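Local coordinates for protein alpha-amylase/trypsin inhibitor (Eleusine coracana, PDB 1B1U) that inhibits both alpha-amylase and serine proteases such as trypsin, and may protect ragi seeds against hydrolytic enzymes, at residues A[86-89]-A[90-93]; A[39-42]-A[43-47]; A[107-111]-A[112-116]; A[56-59]-A[60-64]. All blocks are in the same frame, centred on the assembly; numbering follows the deposited sequence.

Contact 1 (A[86-89]-A[90-93]); sequences PRQV and QRAF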
loop_
_atom_site.group_PDB
_atom_site.type_symbol
_atom_site.label_atom_id
_atom_site.label_comp_id
_atom_site.label_asym_id
_atom_site.label_seq_id
_atom_site.Cartn_x
_atom_site.Cartn_y
_atom_site.Cartn_z
ATOM N N PRO A 86 -6.259 -9.107 12.030
ATOM C CA PRO A 86 -4.980 -8.696 12.604
ATOM C C PRO A 86 -4.122 -8.024 11.556
ATOM O O PRO A 86 -4.227 -8.341 10.382
ATOM C CB PRO A 86 -4.350 -10.008 13.076
ATOM C CG PRO A 86 -5.153 -11.095 12.447
ATOM C CD PRO A 86 -6.525 -10.533 12.271
ATOM N N ARG A 87 -3.262 -7.107 11.987
ATOM C CA ARG A 87 -2.386 -6.399 11.066
ATOM C C ARG A 87 -1.343 -7.308 10.426
ATOM O O ARG A 87 -0.752 -6.941 9.416
ATOM C CB ARG A 87 -1.689 -5.228 11.778
ATOM C CG ARG A 87 -0.896 -5.608 13.019
ATOM C CD ARG A 87 -0.598 -4.377 13.881
ATOM N NE ARG A 87 -1.800 -3.623 14.258
ATOM C CZ ARG A 87 -1.888 -2.847 15.335
ATOM N NH1 ARG A 87 -0.852 -2.718 16.149
ATOM N NH2 ARG A 87 -2.998 -2.179 15.593
ATOM N N GLN A 88 -1.114 -8.488 10.998
ATOM C CA GLN A 88 -0.125 -9.418 10.442
ATOM C C GLN A 88 -0.683 -10.194 9.250
ATOM O O GLN A 88 0.058 -10.839 8.508
ATOM C CB GLN A 88 0.372 -10.397 11.510
ATOM C CG GLN A 88 1.515 -11.325 11.041
ATOM C CD GLN A 88 2.268 -10.819 9.800
ATOM O OE1 GLN A 88 2.797 -9.708 9.791
ATOM N NE2 GLN A 88 2.318 -11.641 8.753
ATOM N N VAL A 89 -1.997 -10.144 9.081
ATOM C CA VAL A 89 -2.632 -10.796 7.950
ATOM C C VAL A 89 -2.534 -9.740 6.845
ATOM O O VAL A 89 -2.108 -10.040 5.729
ATOM C CB VAL A 89 -4.106 -11.159 8.279
ATOM C CG1 VAL A 89 -4.747 -11.922 7.130
ATOM C CG2 VAL A 89 -4.140 -12.032 9.519
ATOM N N GLN A 90 -2.877 -8.497 7.195
ATOM C CA GLN A 90 -2.814 -7.357 6.269
ATOM C C GLN A 90 -1.387 -7.152 5.782
ATOM O O GLN A 90 -1.142 -7.000 4.591
ATOM C CB GLN A 90 -3.311 -6.074 6.953
ATOM C CG GLN A 90 -4.366 -6.326 8.020
ATOM C CD GLN A 90 -5.161 -5.092 8.419
ATOM O OE1 GLN A 90 -5.203 -4.089 7.702
ATOM N NE2 GLN A 90 -5.806 -5.167 9.574
ATOM N N ARG A 91 -0.443 -7.152 6.717
ATOM C CA ARG A 91 0.959 -6.982 6.387
ATOM C C ARG A 91 1.389 -8.065 5.418
ATOM O O ARG A 91 2.145 -7.811 4.483
ATOM C CB ARG A 91 1.805 -7.063 7.654
ATOM C CG ARG A 91 2.215 -5.716 8.191
ATOM C CD ARG A 91 2.671 -5.816 9.640
ATOM N NE ARG A 91 2.932 -4.503 10.220
ATOM C CZ ARG A 91 1.994 -3.593 10.484
ATOM N NH1 ARG A 91 0.712 -3.839 10.223
ATOM N NH2 ARG A 91 2.336 -2.430 11.014
ATOM N N ALA A 92 0.917 -9.286 5.646
ATOM C CA ALA A 92 1.262 -10.409 4.770
ATOM C C ALA A 92 0.744 -10.207 3.335
ATOM O O ALA A 92 1.408 -10.582 2.380
ATOM C CB ALA A 92 0.713 -11.716 5.351
ATOM N N PHE A 93 -0.438 -9.622 3.173
ATOM C CA PHE A 93 -0.947 -9.413 1.828
ATOM C C PHE A 93 -0.376 -8.162 1.144
ATOM O O PHE A 93 0.148 -8.253 0.038
ATOM C CB PHE A 93 -2.479 -9.344 1.823
ATOM C CG PHE A 93 -3.053 -8.899 0.506
ATOM C CD1 PHE A 93 -2.864 -9.664 -0.636
ATOM C CD2 PHE A 93 -3.692 -7.669 0.386
ATOM C CE1 PHE A 93 -3.287 -9.211 -1.881
ATOM C CE2 PHE A 93 -4.124 -7.205 -0.862
ATOM C CZ PHE A 93 -3.913 -7.985 -2.000
#
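Arg87 and Arg91 lie side by side, one turn apart, on helix 87-93 and point the same way. Their guanidinium planes differ by 34°. Arg91 NH1 rests against Arg87 CB at 3.2 Å, and Arg87 CD lies over one face of the Arg91 guanidinium. The aliphatic part of one arginine thus meets the head group of the other. The charged ends have separate partners: Arg87 NE forms a salt bridge with Asp81, and Arg91 NH1 donates to the backbone oxygen of Leu79. Gln88 crosses Arg91 at about a right angle. Its CG is anti to the backbone N (chi1 -174°), and a bend at the next bond brings OE1 to 3.5 Å from Arg91 CB. Gln88 NE2 lies near the methyl of Ala92. Gln90 takes another side of the turn. Its CG sits 3.1 Å from Pro86 O, the carbonyl of the N-cap residue. Its amide spans two parts of the chain: NE2 bonds to Cys85 O, and OE1 accepts from Arg21 of helix 19-29. With an alanine here, Cys85 O and Arg21 would probably lose these amide partners. The backbone bond from Arg91 N to Arg87 O is short, at 2.7 Å. Gln90 N to Pro86 O is weak, at 3.5 Å, and Ala92 N to Gln88 O is weak too. Gln90 adds side-chain bonds at the helix start. Arg87 NE is 4.8 Å from Arg91 NH1, and Arg77 adds more positive charge nearby. Asp81, and more weakly Asp65, probably offset part of it.

Contact 2 (A[39-42]-A[43-47]); sequences EMKA and RCCRQ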
loop_
_atom_site.group_PDB
_atom_site.type_symbol
_atom_site.label_atom_id
_atom_site.label_comp_id
_atom_site.label_asym_id
_atom_site.label_seq_id
_atom_site.Cartn_x
_atom_site.Cartn_y
_atom_site.Cartn_z
ATOM N N GLU A 39 -14.646 -1.780 -6.356
ATOM C CA GLU A 39 -14.600 -0.324 -6.326
ATOM C C GLU A 39 -13.435 0.084 -5.427
ATOM O O GLU A 39 -12.756 1.083 -5.679
ATOM C CB GLU A 39 -15.913 0.234 -5.766
ATOM C CG GLU A 39 -16.066 1.730 -5.926
ATOM C CD GLU A 39 -15.220 2.503 -4.937
ATOM O OE1 GLU A 39 -15.079 2.033 -3.787
ATOM O OE2 GLU A 39 -14.694 3.572 -5.312
ATOM N N MET A 40 -13.220 -0.703 -4.375
ATOM C CA MET A 40 -12.147 -0.471 -3.416
ATOM C C MET A 40 -10.796 -0.729 -4.070
ATOM O O MET A 40 -9.857 0.053 -3.914
ATOM C CB MET A 40 -12.294 -1.409 -2.212
ATOM C CG MET A 40 -13.658 -1.393 -1.553
ATOM S SD MET A 40 -13.572 -1.798 0.200
ATOM C CE MET A 40 -13.275 -0.161 0.906
ATOM N N LYS A 41 -10.720 -1.844 -4.795
ATOM C CA LYS A 41 -9.511 -2.276 -5.489
ATOM C C LYS A 41 -9.157 -1.383 -6.676
ATOM O O LYS A 41 -7.992 -1.290 -7.077
ATOM C CB LYS A 41 -9.698 -3.723 -5.959
ATOM C CG LYS A 41 -8.864 -4.138 -7.160
ATOM C CD LYS A 41 -9.025 -5.625 -7.424
ATOM C CE LYS A 41 -7.953 -6.147 -8.360
ATOM N NZ LYS A 41 -6.662 -6.370 -7.650
ATOM N N ALA A 42 -10.168 -0.741 -7.252
ATOM C CA ALA A 42 -9.944 0.135 -8.391
ATOM C C ALA A 42 -9.191 1.348 -7.884
ATOM O O ALA A 42 -8.123 1.677 -8.389
ATOM C CB ALA A 42 -11.278 0.556 -9.006
ATOM N N ARG A 43 -9.775 1.997 -6.878
ATOM C CA ARG A 43 -9.219 3.178 -6.230
ATOM C C ARG A 43 -7.812 2.871 -5.756
ATOM O O ARG A 43 -6.843 3.476 -6.201
ATOM C CB ARG A 43 -10.073 3.554 -5.017
ATOM C CG ARG A 43 -10.997 4.755 -5.220
ATOM C CD ARG A 43 -11.424 5.371 -3.884
ATOM N NE ARG A 43 -11.882 6.755 -4.018
ATOM C CZ ARG A 43 -11.079 7.814 -4.112
ATOM N NH1 ARG A 43 -9.757 7.668 -4.091
ATOM N NH2 ARG A 43 -11.601 9.029 -4.226
ATOM N N CYS A 44 -7.713 1.914 -4.845
ATOM C CA CYS A 44 -6.431 1.516 -4.289
ATOM C C CYS A 44 -5.348 1.409 -5.349
ATOM O O CYS A 44 -4.333 2.092 -5.260
ATOM C CB CYS A 44 -6.577 0.185 -3.552
ATOM S SG CYS A 44 -4.997 -0.618 -3.162
ATOM N N CYS A 45 -5.568 0.559 -6.352
ATOM C CA CYS A 45 -4.598 0.351 -7.437
ATOM C C CYS A 45 -4.347 1.632 -8.235
ATOM O O CYS A 45 -3.299 1.784 -8.873
ATOM C CB CYS A 45 -5.087 -0.739 -8.405
ATOM S SG CYS A 45 -5.092 -2.458 -7.789
ATOM N N ARG A 46 -5.324 2.540 -8.207
ATOM C CA ARG A 46 -5.240 3.822 -8.916
ATOM C C ARG A 46 -4.145 4.665 -8.297
ATOM O O ARG A 46 -3.431 5.380 -8.988
ATOM C CB ARG A 46 -6.566 4.579 -8.804
ATOM C CG ARG A 46 -6.819 5.587 -9.905
ATOM C CD ARG A 46 -8.311 5.875 -10.035
ATOM N NE ARG A 46 -8.956 5.039 -11.052
ATOM C CZ ARG A 46 -10.269 4.845 -11.141
ATOM N NH1 ARG A 46 -11.088 5.426 -10.270
ATOM N NH2 ARG A 46 -10.768 4.079 -12.108
ATOM N N GLN A 47 -4.028 4.571 -6.978
ATOM C CA GLN A 47 -3.032 5.316 -6.235
ATOM C C GLN A 47 -1.631 4.739 -6.426
ATOM O O GLN A 47 -0.662 5.483 -6.568
ATOM C CB GLN A 47 -3.422 5.336 -4.763
ATOM C CG GLN A 47 -4.627 6.231 -4.483
ATOM C CD GLN A 47 -4.930 6.333 -3.010
ATOM O OE1 GLN A 47 -4.758 5.363 -2.270
ATOM N NE2 GLN A 47 -5.377 7.510 -2.567
#
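Cys44 N donates to Met40 O at 3.0 Å, with an angle of 163° at the hydrogen, in the middle of helix 37-50. Other bonds follow the same i to i+4 pattern. Cys45 N donates to Lys41 O at 3.1 Å, from above the carbonyl plane, while the bond from Arg46 N to Ala42 O is bent and weak. The side chain of Cys45 meets the oxygen of Lys41 as well: its SG is anti to the carbonyl carbon (chi1 -70°), which brings it back along the helix to 3.2 Å from Lys41 O. Lys41 CG flanks this sulfur at 4.2 Å. Beyond it the lysine chain runs on to a salt bridge between NZ and Glu102. Glu39 and Arg43 lie side by side and point the same way, their flat ends turned 69° apart. Glu39 OE2 touches the arginine through CG, at 3.9 Å, and stays 4.4 Å from Arg43 NE, so any attraction is probably modest. The adjacent Cys44 and Cys45 are consistent with the Cys-Cys element of the cysteine-rich prolamin-clan fold, in which disulfides tie the helices together. Backbone bonds hold the turn itself, while these two cysteines tie it to Cys20 of helix 19-29 and to Cys103.

Contact 3 (A[107-111]-A[112-116]); sequences TIHGG and PFCLS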
loop_
_atom_site.group_PDB
_atom_site.type_symbol
_atom_site.label_atom_id
_atom_site.label_comp_id
_atom_site.label_asym_id
_atom_site.label_seq_id
_atom_site.Cartn_x
_atom_site.Cartn_y
_atom_site.Cartn_z
ATOM N N THR A 107 7.776 -2.328 -10.620
ATOM C CA THR A 107 8.306 -1.646 -9.450
ATOM C C THR A 107 9.791 -1.349 -9.625
ATOM O O THR A 107 10.304 -1.366 -10.747
ATOM C CB THR A 107 8.118 -2.528 -8.215
ATOM O OG1 THR A 107 8.837 -3.755 -8.395
ATOM C CG2 THR A 107 6.665 -2.846 -8.018
ATOM N N ILE A 108 10.470 -1.076 -8.507
ATOM C CA ILE A 108 11.903 -0.791 -8.513
ATOM C C ILE A 108 12.642 -1.999 -9.074
ATOM O O ILE A 108 13.561 -1.846 -9.875
ATOM C CB ILE A 108 12.441 -0.469 -7.064
ATOM C CG1 ILE A 108 13.931 -0.110 -7.104
ATOM C CG2 ILE A 108 12.272 -1.663 -6.149
ATOM C CD1 ILE A 108 14.270 1.215 -6.412
ATOM N N HIS A 109 12.220 -3.194 -8.668
ATOM C CA HIS A 109 12.851 -4.441 -9.104
ATOM C C HIS A 109 12.651 -4.755 -10.582
ATOM O O HIS A 109 13.314 -5.640 -11.131
ATOM C CB HIS A 109 12.340 -5.625 -8.273
ATOM C CG HIS A 109 12.124 -5.314 -6.825
ATOM N ND1 HIS A 109 11.026 -4.616 -6.370
ATOM C CD2 HIS A 109 12.844 -5.639 -5.724
ATOM C CE1 HIS A 109 11.077 -4.528 -5.052
ATOM N NE2 HIS A 109 12.169 -5.141 -4.636
ATOM N N GLY A 110 11.725 -4.046 -11.219
ATOM C CA GLY A 110 11.479 -4.256 -12.634
ATOM C C GLY A 110 10.289 -5.119 -13.018
ATOM O O GLY A 110 10.152 -5.465 -14.187
ATOM N N GLY A 111 9.434 -5.453 -12.055
ATOM C CA GLY A 111 8.277 -6.275 -12.350
ATOM C C GLY A 111 7.189 -6.189 -11.301
ATOM O O GLY A 111 7.399 -5.582 -10.252
ATOM N N PRO A 112 6.007 -6.794 -11.555
ATOM C CA PRO A 112 4.886 -6.770 -10.605
ATOM C C PRO A 112 5.127 -7.610 -9.339
ATOM O O PRO A 112 4.359 -8.526 -9.014
ATOM C CB PRO A 112 3.697 -7.269 -11.435
ATOM C CG PRO A 112 4.302 -8.068 -12.526
ATOM C CD PRO A 112 5.672 -7.523 -12.794
ATOM N N PHE A 113 6.205 -7.277 -8.630
ATOM C CA PHE A 113 6.572 -7.959 -7.394
ATOM C C PHE A 113 7.544 -7.101 -6.597
ATOM O O PHE A 113 8.405 -6.435 -7.170
ATOM C CB PHE A 113 7.219 -9.320 -7.687
ATOM C CG PHE A 113 8.472 -9.240 -8.516
ATOM C CD1 PHE A 113 8.416 -8.894 -9.857
ATOM C CD2 PHE A 113 9.712 -9.517 -7.956
ATOM C CE1 PHE A 113 9.569 -8.827 -10.623
ATOM C CE2 PHE A 113 10.874 -9.449 -8.723
ATOM C CZ PHE A 113 10.800 -9.104 -10.055
ATOM N N CYS A 114 7.384 -7.118 -5.275
ATOM C CA CYS A 114 8.246 -6.373 -4.360
ATOM C C CYS A 114 9.093 -7.385 -3.595
ATOM O O CYS A 114 8.551 -8.266 -2.931
ATOM C CB CYS A 114 7.405 -5.574 -3.367
ATOM S SG CYS A 114 6.739 -4.020 -4.027
ATOM N N LEU A 115 10.414 -7.266 -3.684
ATOM C CA LEU A 115 11.290 -8.199 -2.989
ATOM C C LEU A 115 11.638 -7.727 -1.588
ATOM O O LEU A 115 11.711 -8.523 -0.656
ATOM C CB LEU A 115 12.582 -8.398 -3.779
ATOM C CG LEU A 115 12.641 -9.474 -4.862
ATOM C CD1 LEU A 115 11.468 -10.437 -4.751
ATOM C CD2 LEU A 115 12.642 -8.783 -6.202
ATOM N N SER A 116 11.845 -6.425 -1.445
ATOM C CA SER A 116 12.224 -5.846 -0.164
ATOM C C SER A 116 11.067 -5.381 0.720
ATOM O O SER A 116 11.190 -4.380 1.429
ATOM C CB SER A 116 13.176 -4.676 -0.405
ATOM O OG SER A 116 14.440 -5.134 -0.847
#
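The His109 ring lies against the backbone that follows it, with Leu115 N over one face. His109 NE2 is 2.9 Å from this nitrogen. The same NE2 accepts a weak hydrogen bond from Ser116 N at 3.5 Å. The CG of His109 is anti to the carbonyl carbon (chi1 -38°), which helps set the ring against residues 113-116. Leu115 crosses the imidazole at a slant, and its CD2 methyl comes to 3.2 Å from His109 CD2. The Phe113 ring is also inclined to the imidazole, with the two planes 31° apart and the centroids 5.9 Å apart. Phe113 CE1 comes to 3.3 Å from Gly111 CA. A side chain on Gly111 would run into Phe113 CE1. Thr107 OG1 lies in the plane of the imidazole, at its edge. It is 3.0 Å from Phe113 O and equally close to Gly111 O, so its one proton has two possible acceptors. Two turns shape the loop. A type I beta turn runs from Thr107 to Gly110, closed by Gly110 N to Thr107 O. An inverse gamma turn is centred on Pro112, where Phe113 N donates to Gly111 O at 2.6 Å. With no regular helix or strand here, the loop is held by turns, side-chain packing and covalent linkage. Cys114 bonds to Cys57 of helix 53-64, and Thr107 and His109 also touch Cys57. Ile108 packs on Tyr54 of the same helix, while Thr107 and Cys114 touch Val98. The loop thus lies against helix 53-64, well after helix 87-93 in the chain.

Contact 4 (A[56-59]-A[60-64]); sequences RCEA and VRILM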
loop_
_atom_site.group_PDB
_atom_site.type_symbol
_atom_site.label_atom_id
_atom_site.label_comp_id
_atom_site.label_asym_id
_atom_site.label_seq_id
_atom_site.Cartn_x
_atom_site.Cartn_y
_atom_site.Cartn_z
ATOM N N ARG A 56 6.754 2.704 -5.843
ATOM C CA ARG A 56 5.669 1.775 -5.525
ATOM C C ARG A 56 5.921 0.844 -4.333
ATOM O O ARG A 56 5.136 0.824 -3.402
ATOM C CB ARG A 56 5.314 0.941 -6.780
ATOM C CG ARG A 56 4.138 1.500 -7.580
ATOM C CD ARG A 56 4.099 1.025 -9.048
ATOM N NE ARG A 56 3.329 1.967 -9.856
ATOM C CZ ARG A 56 3.392 2.080 -11.181
ATOM N NH1 ARG A 56 4.198 1.308 -11.896
ATOM N NH2 ARG A 56 2.654 2.996 -11.790
ATOM N N CYS A 57 6.994 0.062 -4.371
ATOM C CA CYS A 57 7.311 -0.854 -3.263
ATOM C C CYS A 57 7.528 -0.110 -1.924
ATOM O O CYS A 57 7.159 -0.615 -0.854
ATOM C CB CYS A 57 8.577 -1.659 -3.590
ATOM S SG CYS A 57 8.380 -3.058 -4.740
ATOM N N GLU A 58 8.140 1.075 -1.987
ATOM C CA GLU A 58 8.399 1.877 -0.787
ATOM C C GLU A 58 7.084 2.385 -0.233
ATOM O O GLU A 58 6.860 2.360 0.974
ATOM C CB GLU A 58 9.327 3.060 -1.126
ATOM C CG GLU A 58 9.585 4.073 0.008
ATOM C CD GLU A 58 9.992 3.427 1.321
ATOM O OE1 GLU A 58 10.632 2.359 1.309
ATOM O OE2 GLU A 58 9.673 3.996 2.379
ATOM N N ALA A 59 6.219 2.839 -1.136
ATOM C CA ALA A 59 4.893 3.353 -0.800
ATOM C C ALA A 59 4.039 2.296 -0.102
ATOM O O ALA A 59 3.198 2.618 0.749
ATOM C CB ALA A 59 4.186 3.828 -2.065
ATOM N N VAL A 60 4.241 1.035 -0.475
ATOM C CA VAL A 60 3.496 -0.064 0.128
ATOM C C VAL A 60 4.041 -0.309 1.535
ATOM O O VAL A 60 3.271 -0.473 2.473
ATOM C CB VAL A 60 3.595 -1.359 -0.731
ATOM C CG1 VAL A 60 3.031 -2.561 0.033
ATOM C CG2 VAL A 60 2.811 -1.169 -2.019
ATOM N N ARG A 61 5.364 -0.317 1.673
ATOM C CA ARG A 61 5.993 -0.510 2.983
ATOM C C ARG A 61 5.511 0.571 3.939
ATOM O O ARG A 61 5.248 0.306 5.115
ATOM C CB ARG A 61 7.520 -0.437 2.868
ATOM C CG ARG A 61 8.271 -0.888 4.119
ATOM C CD ARG A 61 9.678 -0.278 4.184
ATOM N NE ARG A 61 9.636 1.179 4.154
ATOM C CZ ARG A 61 9.249 1.915 5.188
ATOM N NH1 ARG A 61 8.887 1.325 6.310
ATOM N NH2 ARG A 61 9.192 3.233 5.099
ATOM N N ILE A 62 5.382 1.792 3.433
ATOM C CA ILE A 62 4.930 2.899 4.270
ATOM C C ILE A 62 3.496 2.658 4.726
ATOM O O ILE A 62 3.106 3.063 5.823
ATOM C CB ILE A 62 4.973 4.260 3.517
ATOM C CG1 ILE A 62 6.365 4.525 2.937
ATOM C CG2 ILE A 62 4.583 5.376 4.465
ATOM C CD1 ILE A 62 6.459 5.838 2.128
ATOM N N LEU A 63 2.704 2.017 3.866
ATOM C CA LEU A 63 1.309 1.721 4.185
ATOM C C LEU A 63 1.277 0.783 5.377
ATOM O O LEU A 63 0.497 0.964 6.310
ATOM C CB LEU A 63 0.615 1.049 2.993
ATOM C CG LEU A 63 -0.786 0.446 3.175
ATOM C CD1 LEU A 63 -1.797 1.512 3.634
ATOM C CD2 LEU A 63 -1.213 -0.180 1.849
ATOM N N MET A 64 2.130 -0.226 5.333
ATOM C CA MET A 64 2.186 -1.195 6.407
ATOM C C MET A 64 2.805 -0.643 7.688
ATOM O O MET A 64 2.131 -0.441 8.696
ATOM C CB MET A 64 2.992 -2.409 5.955
ATOM C CG MET A 64 2.770 -2.815 4.507
ATOM S SD MET A 64 3.772 -4.222 4.059
ATOM C CE MET A 64 4.602 -3.621 2.688
#
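This is a local salt bridge and backbone contact within helix 53-64, close to the centre of the chain. Glu58 and Arg61, three residues apart, lie side by side and point the same way. Arg61 grips the carboxylate side-on with two nitrogens. NE donates to Glu58 OE1 at 3.2 Å, nearly straight at 170°, and NH2 donates to Glu58 OE2 at 2.9 Å. Both oxygens are met on their syn sides and lie near the guanidinium plane. The carboxylate and guanidinium planes are 34° apart. Arg61 CG is anti to the backbone N (chi1 -169°), and a bend at chi3 turns the head group back to Glu58. The Ile62 side chain crosses Glu58 on a slant, with CG1 3.4 Å from OE2. Replacing Glu58 by alanine removes the carboxylate, and the Arg61 head group is likely to turn more freely. Backbone bonds continue the helix: Ile62 N to Glu58 O is 2.9 Å, and Leu63 N to Ala59 O is longer. Arg61 and Ile62 touch Val67 of strand 67-68. The carboxylate probably steadies the guanidinium, whose NH2 also bonds to Gly66 O just past the helix.

Along the chain the order is contact 2, contact 4, contact 1 and contact 3, all parts of a single inhibitor fold. Contacts 2, 4 and 1 lie on helices 37-50, 53-64 and 87-93, and contact 3 is in the later loop. Contacts 3 and 4 have centres about 12 Å apart and are joined by the disulfide Cys57-Cys114. Contacts 1 and 4 have centres about 13 Å apart and touch where Arg91 NH2 approaches Met64 O. Contact 2 touches none of the others; its nearest atoms lie about 6 Å from contacts 1 and 4. Contact 4 on helix 53-64 thus touches both contact 1 and contact 3, and disulfides help hold this small single-chain inhibitor together.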